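Local coordinates for protein biuret hydrolase (Pseudomonas sp., PDB 6C62) that hydrolyses 1-carboxybiuret to urea-1,3-dicarboxylate and ammonia, a step in the bacterial degradation of the herbicide atrazine, at residues A[6-9]-A[10-14]; A[200-204]-A[205-209]; A[443-446]-A[447-451]; A[54-58]-A[59-63]. One frame throughout, in Å; residues are numbered along the deposited sequence. Where two conformers were deposited one is given.

Interaction 1. Residues A[6-9]-A[10-14]; sequences IIEG and IASGR
Glu8 and Ser12 meet in the C-terminal turn of helix 3-11, and the backbone carbonyl of Glu8 takes two bonds from the same serine. Ser12 N makes an i to i+4 bond to Glu8 O at 2.9 Å, while Ser12 OG reaches that oxygen from the opposite face of the carbonyl plane at 3.1 Å. The hydroxyl can do this because chi1 (80°) sets OG between the backbone N and the carbonyl carbon, folding it back onto the turn. Serine suits the C-terminal turn for this reason: its short hydroxyl arm can fold back and give a carbonyl of the same turn a second bond. The carboxylate of Glu8, bent at chi2, merely brushes Ser12, with OE2 3.8 Å from Ser12 CB.

Two residues back along the helix, the Ile6-Ile10 contact is apolar. The two side chains lie side by side and point the same way, with Ile6 CG2 4.2 Å from Ile10 CD1; Ile10 N also bonds Ile6 O (3.2 Å). Ile7 O likewise receives Ala11 N at 2.9 Å.

Gly13 turns the chain away in a Schellman motif; its positive phi (81°) is readily adopted by glycine, which has no CB to collide with the preceding carbonyl. Beyond it, in one of two deposited conformers, Arg14 doubles back alongside Gly9, whose lack of a side chain lets NH2 come within 3.8 Å of Gly9 CA.

The isoleucine pair packs onto Val20 of helix 17-35, Ile6 also touching Leu69, and the end of the helix is met by helix 43-58.

Interaction 2. Residues A[200-204]-A[205-209]; sequences YPFVH and SIDHL
Val203 to Ile206 form a type I beta-turn, with the carboxylate of Asp207 bonded back to the backbone at its start; the turn leads into strand 208-213 of the central sheet of this amidase-family fold.

The carboxylate accepts one set of hydrogen bonds. Asp207 OD2 accepts Phe202 N at 2.9 Å through its syn lone pair, in a nearly straight bond (166°). OD1 takes Val203 N at 3.0 Å, also on the syn side but 32° out of the carboxylate plane. Asp207 CG lies beside its own backbone N (chi1 -64°), which brings the carboxylate back to these donors; aspartate suits the place because its short arm sets both oxygens at the two N-H groups. OD1 also receives a bond from Thr171, so the buried carboxylate has three partners, which would probably favour its ionised form.

The backbone supplies the second set. Val203 O accepts Ile206 N at 3.0 Å, which closes the beta-turn from above the carbonyl plane, and Asp207 N at 2.9 Å, which comes nearly head-on to the C=O. Outside the turn, Arg196 bonds the carbonyls of His204 and Asp207, Ser205 OG meets Glu308, and His204 NE2 bonds the backbone of a different protein's chain in the assembly.

Among apolar contacts, Val203 and Ile206 lie side by side, CG1 to CG1 3.7 Å, and both touch helix 294-312. The Phe202 side chain comes within about 6 Å of those of Ser150 and Ser174, the probable catalytic serines. Over the centre of its ring, 3.7 Å above the plane, sits the CG2 methyl of Val203.

Interaction 3. Residues A[443-446]-A[447-451]; sequences AGKV and LQDTG
Lys445 and Asp449, one helical turn apart, form an i to i+4 salt bridge in which the lysine does most of the bending. Its CG stands anti to the backbone N (chi1 -178°), but kinks at chi2 and chi4 curl the chain so that NZ comes back to the aspartate. NZ lies 2.8 Å from Asp449 OD1, on that oxygen's syn lone pair, with a weaker bond of 3.3 Å to OD2. A water accepts from NZ and donates to OD2 at 2.7 Å, linking NZ and OD2 a second time. Ser249 adds a weak bond to the ammonium.

Asp449 has chi1 near -73°, which keeps its carboxylate beside the backbone N and directed back over the preceding turn, where NZ lies. Thr450 OG1 (chi1 67°) turns back along the helix to bond Leu447 O at 3.2 Å, an acceptor three residues back that a short hydroxyl side chain is suited to reach. Gly451 then leaves the helix in a Schellman motif.

Gln448 extends beyond CG, giving NE2 to Glu217 and taking Val216 N on OE1, a reach that suits its long amide arm, at the start of helix 216-226. Leu447, which is buried, packs on Val428 and Leu430 of strand 426-432; Val446, partly exposed, and Leu447 both touch Leu283 of helix 270-283, so helix 437-449 bridges sheet and helices.

Interaction 4. Residues A[54-58]-A[59-63]; sequences DVRRA and RGEVL
Glu61 OE2 is gripped by two nitrogens of Arg59, NH1 at 2.7 Å and NE at 3.1 Å, while the other carboxylate oxygen turns to Arg56. OE2 lies in the guanidinium plane at its NE/NH1 edge; NH1 meets it on the syn side and NE on the anti side, both from the same face of the carboxylate. Arg56 NE meets Glu61 OE1 at 3.3 Å in a nearly straight bond (170°), again within the guanidinium plane. The bend of Arg56 at chi3 (76°) brings NE round to this oxygen. One glutamate thus lies between two arginines, probably easing the repulsion of their like charges.

The network lies beside the C-terminal end of helix 43-58, which closes in a Schellman motif: Glu61 N bonds Arg56 O at 3.1 Å and Gly60 N bonds Arg57 O, with Gly60 at positive phi.

Past the turn, Leu63 folds back onto the helix, its CD1 4.0 Å from Arg57 CG and its CD2 4.1 Å from Arg56 CB. Leucine fits here because its forked end can cover the aliphatic stems of two arginines at once. Arg57 itself runs extended from CG to NE and donates from NH2 to Ala11 O.

Along the chain the order is interaction 1, 4, 2, 3. Interactions 1 and 4 are neighbours, their centres about 12 Å apart, joined where Arg57 of helix 43-58 reaches the end of helix 3-11. Interaction 3 ends helix 437-449, its centre about 25 Å from that of interaction 1. These three are Schellman-type helix ends away from the probable active site, each turning the chain at a glycine. Interaction 2 differs: a buried turn entering strand 208-213 of the main sheet, near the probable catalytic serines, with its centre about 36 Å from that of interaction 1 and 30 Å from that of interaction 3. Both of these lie across the chain's centre from it.

Interaction 1. Residues A[6-9]-A[10-14]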
loop_
_atom_site.group_PDB
_atom_site.type_symbol
_atom_site.label_atom_id
_atom_site.label_comp_id
_atom_site.label_asym_id
_atom_site.label_seq_id
_atom_site.Cartn_x
_atom_site.Cartn_y
_atom_site.Cartn_z
ATOM N N ILE A 6 -39.497 18.877 -0.418
ATOM C CA ILE A 6 -39.487 18.698 1.037
ATOM C C ILE A 6 -38.744 19.812 1.737
ATOM O O ILE A 6 -39.225 20.385 2.725
ATOM C CB ILE A 6 -38.862 17.355 1.460
ATOM C CG1 ILE A 6 -39.763 16.211 1.036
ATOM C CG2 ILE A 6 -38.723 17.307 2.970
ATOM C CD1 ILE A 6 -39.107 14.840 0.900
ATOM N N ILE A 7 -37.549 20.090 1.277
ATOM C CA ILE A 7 -36.716 21.130 1.888
ATOM C C ILE A 7 -37.389 22.510 1.806
ATOM O O ILE A 7 -37.344 23.301 2.749
ATOM C CB ILE A 7 -35.325 21.170 1.220
ATOM C CG1 ILE A 7 -34.491 19.968 1.682
ATOM C CG2 ILE A 7 -34.548 22.468 1.495
ATOM C CD1 ILE A 7 -33.356 19.656 0.728
ATOM N N GLU A 8 -38.000 22.771 0.661
ATOM C CA GLU A 8 -38.698 24.031 0.416
ATOM C C GLU A 8 -39.904 24.186 1.324
ATOM O O GLU A 8 -40.175 25.269 1.808
ATOM C CB GLU A 8 -39.096 24.099 -1.092
ATOM C CG GLU A 8 -40.301 24.978 -1.476
ATOM C CD GLU A 8 -40.066 26.463 -1.228
ATOM O OE1 GLU A 8 -38.854 26.840 -1.038
ATOM O OE2 GLU A 8 -41.099 27.233 -1.259
ATOM N N GLY A 9 -40.660 23.101 1.504
ATOM C CA GLY A 9 -41.825 23.076 2.402
ATOM C C GLY A 9 -41.475 23.426 3.854
ATOM O O GLY A 9 -42.254 24.143 4.562
ATOM N N ILE A 10 -40.349 22.906 4.327
ATOM C CA ILE A 10 -39.906 23.240 5.676
ATOM C C ILE A 10 -39.344 24.653 5.784
ATOM O O ILE A 10 -39.662 25.390 6.729
ATOM C CB ILE A 10 -38.893 22.212 6.175
ATOM C CG1 ILE A 10 -39.605 20.870 6.353
ATOM C CG2 ILE A 10 -38.259 22.667 7.497
ATOM C CD1 ILE A 10 -38.675 19.694 6.378
ATOM N N ALA A 11 -38.530 25.040 4.802
ATOM C CA ALA A 11 -37.970 26.402 4.781
ATOM C C ALA A 11 -39.068 27.492 4.745
ATOM O O ALA A 11 -39.015 28.445 5.476
ATOM C CB ALA A 11 -36.989 26.580 3.604
ATOM N N SER A 12 -40.051 27.295 3.914
ATOM C CA SER A 12 -41.161 28.243 3.722
ATOM C C SER A 12 -42.256 28.168 4.814
ATOM O O SER A 12 -43.161 28.983 4.802
ATOM C CB SER A 12 -41.816 28.016 2.372
ATOM O OG SER A 12 -42.734 26.874 2.416
ATOM N N GLY A 13 -42.205 27.205 5.736
ATOM C CA GLY A 13 -43.226 27.110 6.768
ATOM C C GLY A 13 -44.515 26.450 6.368
ATOM O O GLY A 13 -45.428 26.410 7.162
ATOM N N ARG A 14 -44.594 25.901 5.154
ATOM C CA ARG A 14 -45.756 25.112 4.754
ATOM C C ARG A 14 -45.916 23.823 5.576
ATOM O O ARG A 14 -47.033 23.384 5.850
ATOM C CB ARG A 14 -45.706 24.721 3.281
ATOM C CG ARG A 14 -46.798 23.673 2.904
ATOM C CD ARG A 14 -46.633 22.996 1.519
ATOM N NE ARG A 14 -45.438 22.149 1.472
ATOM C CZ ARG A 14 -45.392 20.926 1.980
ATOM N NH1 ARG A 14 -46.494 20.393 2.501
ATOM N NH2 ARG A 14 -44.270 20.234 1.950
#

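Interaction 2. Residues A[200-204]-A[205-209]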
loop_
_atom_site.group_PDB
_atom_site.type_symbol
_atom_site.label_atom_id
_atom_site.label_comp_id
_atom_site.label_asym_id
_atom_site.label_seq_id
_atom_site.Cartn_x
_atom_site.Cartn_y
_atom_site.Cartn_z
ATOM N N TYR A 200 -17.772 0.671 9.511
ATOM C CA TYR A 200 -17.198 -0.682 9.577
ATOM C C TYR A 200 -16.645 -1.052 8.176
ATOM O O TYR A 200 -17.396 -1.061 7.181
ATOM C CB TYR A 200 -18.267 -1.677 10.083
ATOM C CG TYR A 200 -17.628 -2.981 10.512
ATOM C CD1 TYR A 200 -17.258 -3.920 9.575
ATOM C CD2 TYR A 200 -17.328 -3.219 11.832
ATOM C CE1 TYR A 200 -16.615 -5.083 9.970
ATOM C CE2 TYR A 200 -16.667 -4.376 12.251
ATOM C CZ TYR A 200 -16.332 -5.318 11.327
ATOM O OH TYR A 200 -15.707 -6.519 11.735
ATOM N N PRO A 201 -15.365 -1.338 8.072
ATOM C CA PRO A 201 -14.760 -1.548 6.763
ATOM C C PRO A 201 -14.904 -2.953 6.166
ATOM O O PRO A 201 -15.383 -3.914 6.825
ATOM C CB PRO A 201 -13.292 -1.262 7.021
ATOM C CG PRO A 201 -13.084 -1.730 8.389
ATOM C CD PRO A 201 -14.374 -1.480 9.135
ATOM N N PHE A 202 -14.599 -3.025 4.887
ATOM C CA PHE A 202 -14.655 -4.297 4.145
ATOM C C PHE A 202 -13.288 -4.459 3.494
ATOM O O PHE A 202 -12.522 -5.349 3.882
ATOM C CB PHE A 202 -15.853 -4.259 3.181
ATOM C CG PHE A 202 -15.944 -5.403 2.203
ATOM C CD1 PHE A 202 -15.566 -6.729 2.581
ATOM C CD2 PHE A 202 -16.442 -5.178 0.927
ATOM C CE1 PHE A 202 -15.657 -7.779 1.687
ATOM C CE2 PHE A 202 -16.548 -6.256 -0.009
ATOM C CZ PHE A 202 -16.157 -7.545 0.390
ATOM N N VAL A 203 -12.973 -3.612 2.536
ATOM C CA VAL A 203 -11.671 -3.641 1.803
ATOM C C VAL A 203 -11.065 -2.253 1.948
ATOM O O VAL A 203 -11.488 -1.299 1.307
ATOM C CB VAL A 203 -11.887 -3.994 0.326
ATOM C CG1 VAL A 203 -10.568 -4.087 -0.456
ATOM C CG2 VAL A 203 -12.722 -5.251 0.183
ATOM N N HIS A 204 -10.062 -2.124 2.788
ATOM C CA HIS A 204 -9.422 -0.830 3.009
ATOM C C HIS A 204 -8.935 -0.189 1.682
ATOM O O HIS A 204 -9.029 1.030 1.481
ATOM C CB HIS A 204 -8.212 -1.017 3.960
ATOM C CG HIS A 204 -8.564 -1.459 5.335
ATOM N ND1 HIS A 204 -7.806 -2.384 6.042
ATOM C CD2 HIS A 204 -9.546 -1.032 6.172
ATOM C CE1 HIS A 204 -8.343 -2.507 7.256
ATOM N NE2 HIS A 204 -9.405 -1.709 7.350
ATOM N N SER A 205 -8.425 -1.018 0.784
ATOM C CA SER A 205 -7.887 -0.526 -0.490
ATOM C C SER A 205 -8.962 -0.069 -1.515
ATOM O O SER A 205 -8.615 0.513 -2.565
ATOM C CB SER A 205 -7.034 -1.629 -1.168
ATOM O OG SER A 205 -5.782 -1.893 -0.535
ATOM N N ILE A 206 -10.248 -0.395 -1.296
ATOM C CA ILE A 206 -11.265 -0.117 -2.323
ATOM C C ILE A 206 -12.581 0.468 -1.843
ATOM O O ILE A 206 -13.340 1.001 -2.656
ATOM C CB ILE A 206 -11.539 -1.393 -3.199
ATOM C CG1 ILE A 206 -10.253 -2.158 -3.600
ATOM C CG2 ILE A 206 -12.247 -1.020 -4.483
ATOM C CD1 ILE A 206 -10.544 -3.459 -4.327
ATOM N N ASP A 207 -12.904 0.434 -0.548
ATOM C CA ASP A 207 -14.219 0.932 -0.079
ATOM C C ASP A 207 -14.446 2.386 -0.384
ATOM O O ASP A 207 -13.571 3.209 -0.101
ATOM C CB ASP A 207 -14.419 0.809 1.452
ATOM C CG ASP A 207 -14.431 -0.615 1.978
ATOM O OD1 ASP A 207 -14.693 -1.555 1.227
ATOM O OD2 ASP A 207 -14.152 -0.737 3.240
ATOM N N HIS A 208 -15.633 2.712 -0.893
ATOM C CA HIS A 208 -16.111 4.080 -1.087
ATOM C C HIS A 208 -17.457 4.241 -0.340
ATOM O O HIS A 208 -18.217 3.278 -0.207
ATOM C CB HIS A 208 -16.500 4.342 -2.543
ATOM C CG HIS A 208 -15.435 4.160 -3.569
ATOM N ND1 HIS A 208 -14.982 2.927 -3.993
ATOM C CD2 HIS A 208 -14.906 5.068 -4.422
ATOM C CE1 HIS A 208 -14.136 3.100 -5.005
ATOM N NE2 HIS A 208 -14.081 4.392 -5.290
ATOM N N LEU A 209 -17.790 5.455 0.098
ATOM C CA LEU A 209 -19.082 5.748 0.715
ATOM C C LEU A 209 -19.759 6.822 -0.084
ATOM O O LEU A 209 -19.102 7.674 -0.688
ATOM C CB LEU A 209 -18.920 6.251 2.126
ATOM C CG LEU A 209 -18.156 5.305 3.095
ATOM C CD1 LEU A 209 -18.021 6.036 4.402
ATOM C CD2 LEU A 209 -18.943 3.992 3.247
#

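Interaction 3. Residues A[443-446]-A[447-451]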
loop_
_atom_site.group_PDB
_atom_site.type_symbol
_atom_site.label_atom_id
_atom_site.label_comp_id
_atom_site.label_asym_id
_atom_site.label_seq_id
_atom_site.Cartn_x
_atom_site.Cartn_y
_atom_site.Cartn_z
ATOM N N ALA A 443 -24.297 15.467 -16.133
ATOM C CA ALA A 443 -24.855 14.543 -17.100
ATOM C C ALA A 443 -26.153 13.924 -16.572
ATOM O O ALA A 443 -27.141 13.751 -17.308
ATOM C CB ALA A 443 -23.859 13.447 -17.467
ATOM N N GLY A 444 -26.158 13.582 -15.285
ATOM C CA GLY A 444 -27.372 13.091 -14.676
ATOM C C GLY A 444 -28.549 14.043 -14.780
ATOM O O GLY A 444 -29.689 13.614 -15.040
ATOM N N LYS A 445 -28.271 15.314 -14.549
ATOM C CA LYS A 445 -29.288 16.348 -14.580
ATOM C C LYS A 445 -29.921 16.472 -16.011
ATOM O O LYS A 445 -31.148 16.614 -16.141
ATOM C CB LYS A 445 -28.691 17.670 -14.150
ATOM C CG LYS A 445 -29.683 18.839 -14.104
ATOM C CD LYS A 445 -30.889 18.487 -13.243
ATOM C CE LYS A 445 -31.533 19.736 -12.647
ATOM N NZ LYS A 445 -32.175 20.524 -13.727
ATOM N N VAL A 446 -29.108 16.371 -17.056
ATOM C CA VAL A 446 -29.630 16.323 -18.421
ATOM C C VAL A 446 -30.532 15.101 -18.620
ATOM O O VAL A 446 -31.635 15.239 -19.183
ATOM C CB VAL A 446 -28.519 16.330 -19.487
ATOM C CG1 VAL A 446 -29.091 16.049 -20.916
ATOM C CG2 VAL A 446 -27.777 17.655 -19.442
ATOM N N LEU A 447 -30.127 13.922 -18.116
ATOM C CA LEU A 447 -31.008 12.785 -18.244
ATOM C C LEU A 447 -32.322 12.993 -17.502
ATOM O O LEU A 447 -33.383 12.569 -17.979
ATOM C CB LEU A 447 -30.346 11.464 -17.833
ATOM C CG LEU A 447 -29.167 10.974 -18.679
ATOM C CD1 LEU A 447 -28.590 9.682 -18.100
ATOM C CD2 LEU A 447 -29.512 10.771 -20.157
ATOM N N GLN A 448 -32.253 13.592 -16.315
ATOM C CA GLN A 448 -33.432 13.852 -15.527
ATOM C C GLN A 448 -34.385 14.850 -16.200
ATOM O O GLN A 448 -35.598 14.620 -16.224
ATOM C CB GLN A 448 -33.075 14.366 -14.121
ATOM C CG GLN A 448 -34.270 14.316 -13.157
ATOM C CD GLN A 448 -33.875 14.743 -11.770
ATOM O OE1 GLN A 448 -33.538 13.937 -10.920
ATOM N NE2 GLN A 448 -33.888 16.033 -11.556
ATOM N N ASP A 449 -33.827 15.917 -16.740
ATOM C CA ASP A 449 -34.627 16.984 -17.406
ATOM C C ASP A 449 -35.413 16.474 -18.613
ATOM O O ASP A 449 -36.513 16.907 -18.827
ATOM C CB ASP A 449 -33.749 18.139 -17.866
ATOM C CG ASP A 449 -33.238 19.020 -16.693
ATOM O OD1 ASP A 449 -33.652 18.885 -15.497
ATOM O OD2 ASP A 449 -32.371 19.864 -16.982
ATOM N N THR A 450 -34.841 15.557 -19.380
ATOM C CA THR A 450 -35.505 15.014 -20.534
ATOM C C THR A 450 -36.451 13.890 -20.173
ATOM O O THR A 450 -37.131 13.391 -21.025
ATOM C CB THR A 450 -34.499 14.507 -21.562
ATOM O OG1 THR A 450 -33.812 13.359 -21.028
ATOM C CG2 THR A 450 -33.499 15.626 -21.936
ATOM N N GLY A 451 -36.488 13.435 -18.926
ATOM C CA GLY A 451 -37.456 12.396 -18.544
ATOM C C GLY A 451 -36.961 10.978 -18.728
ATOM O O GLY A 451 -37.663 10.039 -18.342
HETATM O O HOH W 1 -30.676 21.720 -16.106
#

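Interaction 4. Residues A[54-58]-A[59-63]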
loop_
_atom_site.group_PDB
_atom_site.type_symbol
_atom_site.label_atom_id
_atom_site.label_comp_id
_atom_site.label_asym_id
_atom_site.label_seq_id
_atom_site.Cartn_x
_atom_site.Cartn_y
_atom_site.Cartn_z
ATOM N N ASP A 54 -37.338 23.006 13.810
ATOM C CA ASP A 54 -38.513 23.886 14.000
ATOM C C ASP A 54 -38.195 25.035 14.992
ATOM O O ASP A 54 -38.534 26.183 14.729
ATOM C CB ASP A 54 -39.786 23.131 14.422
ATOM C CG ASP A 54 -40.281 22.113 13.343
ATOM O OD1 ASP A 54 -40.148 22.441 12.087
ATOM O OD2 ASP A 54 -40.765 20.959 13.762
ATOM N N VAL A 55 -37.456 24.762 16.053
ATOM C CA VAL A 55 -37.012 25.842 16.946
ATOM C C VAL A 55 -36.158 26.903 16.222
ATOM O O VAL A 55 -36.415 28.129 16.412
ATOM C CB VAL A 55 -36.320 25.288 18.200
ATOM C CG1 VAL A 55 -35.448 26.325 18.954
ATOM C CG2 VAL A 55 -37.375 24.638 19.080
ATOM N N ARG A 56 -35.207 26.466 15.387
ATOM C CA ARG A 56 -34.383 27.392 14.666
ATOM C C ARG A 56 -35.160 28.247 13.688
ATOM O O ARG A 56 -34.920 29.469 13.532
ATOM C CB ARG A 56 -33.218 26.677 13.931
ATOM C CG ARG A 56 -32.192 26.120 14.914
ATOM C CD ARG A 56 -31.254 25.076 14.321
ATOM N NE ARG A 56 -30.256 25.707 13.490
ATOM C CZ ARG A 56 -29.395 25.031 12.723
ATOM N NH1 ARG A 56 -29.417 23.701 12.692
ATOM N NH2 ARG A 56 -28.508 25.690 11.986
ATOM N N ARG A 57 -36.051 27.596 12.962
ATOM C CA ARG A 57 -36.923 28.309 12.023
ATOM C C ARG A 57 -37.779 29.362 12.727
ATOM O O ARG A 57 -37.849 30.479 12.249
ATOM C CB ARG A 57 -37.839 27.356 11.260
ATOM C CG ARG A 57 -38.422 28.031 10.049
ATOM C CD ARG A 57 -39.584 27.297 9.437
ATOM N NE ARG A 57 -39.963 28.128 8.303
ATOM C CZ ARG A 57 -40.756 29.202 8.338
ATOM N NH1 ARG A 57 -41.411 29.544 9.451
ATOM N NH2 ARG A 57 -40.912 29.919 7.229
ATOM N N ALA A 58 -38.371 29.007 13.847
ATOM C CA ALA A 58 -39.235 29.906 14.595
ATOM C C ALA A 58 -38.477 31.064 15.161
ATOM O O ALA A 58 -39.087 32.082 15.381
ATOM C CB ALA A 58 -39.929 29.153 15.731
ATOM N N ARG A 59 -37.147 30.902 15.413
ATOM C CA ARG A 59 -36.299 32.028 15.843
ATOM C C ARG A 59 -35.927 32.986 14.712
ATOM O O ARG A 59 -35.399 34.030 14.974
ATOM C CB ARG A 59 -35.001 31.572 16.504
ATOM C CG ARG A 59 -35.154 30.871 17.805
ATOM C CD ARG A 59 -33.890 31.053 18.636
ATOM N NE ARG A 59 -32.819 30.349 17.975
ATOM C CZ ARG A 59 -32.355 29.170 18.391
ATOM N NH1 ARG A 59 -31.355 28.602 17.736
ATOM N NH2 ARG A 59 -32.828 28.577 19.491
ATOM N N GLY A 60 -36.265 32.659 13.482
ATOM C CA GLY A 60 -35.974 33.489 12.344
ATOM C C GLY A 60 -34.656 33.173 11.708
ATOM O O GLY A 60 -34.224 33.970 10.853
ATOM N N GLU A 61 -34.000 32.055 12.049
ATOM C CA GLU A 61 -32.696 31.769 11.462
ATOM C C GLU A 61 -32.778 31.340 10.028
ATOM O O GLU A 61 -33.805 30.807 9.590
ATOM C CB GLU A 61 -31.963 30.657 12.195
ATOM C CG GLU A 61 -31.676 31.003 13.616
ATOM C CD GLU A 61 -30.934 29.931 14.358
ATOM O OE1 GLU A 61 -30.384 28.953 13.740
ATOM O OE2 GLU A 61 -30.904 30.144 15.578
ATOM N N VAL A 62 -31.664 31.560 9.317
ATOM C CA VAL A 62 -31.458 30.999 8.012
ATOM C C VAL A 62 -31.188 29.491 8.223
ATOM O O VAL A 62 -30.318 29.146 8.965
ATOM C CB VAL A 62 -30.339 31.696 7.249
ATOM C CG1 VAL A 62 -30.016 30.967 5.944
ATOM C CG2 VAL A 62 -30.794 33.084 6.869
ATOM N N LEU A 63 -31.983 28.624 7.593
ATOM C CA LEU A 63 -31.817 27.189 7.823
ATOM C C LEU A 63 -30.701 26.596 6.999
ATOM O O LEU A 63 -30.411 27.094 5.925
ATOM C CB LEU A 63 -33.118 26.465 7.532
ATOM C CG LEU A 63 -34.235 26.811 8.519
ATOM C CD1 LEU A 63 -35.522 26.165 8.029
ATOM C CD2 LEU A 63 -33.875 26.371 9.902
#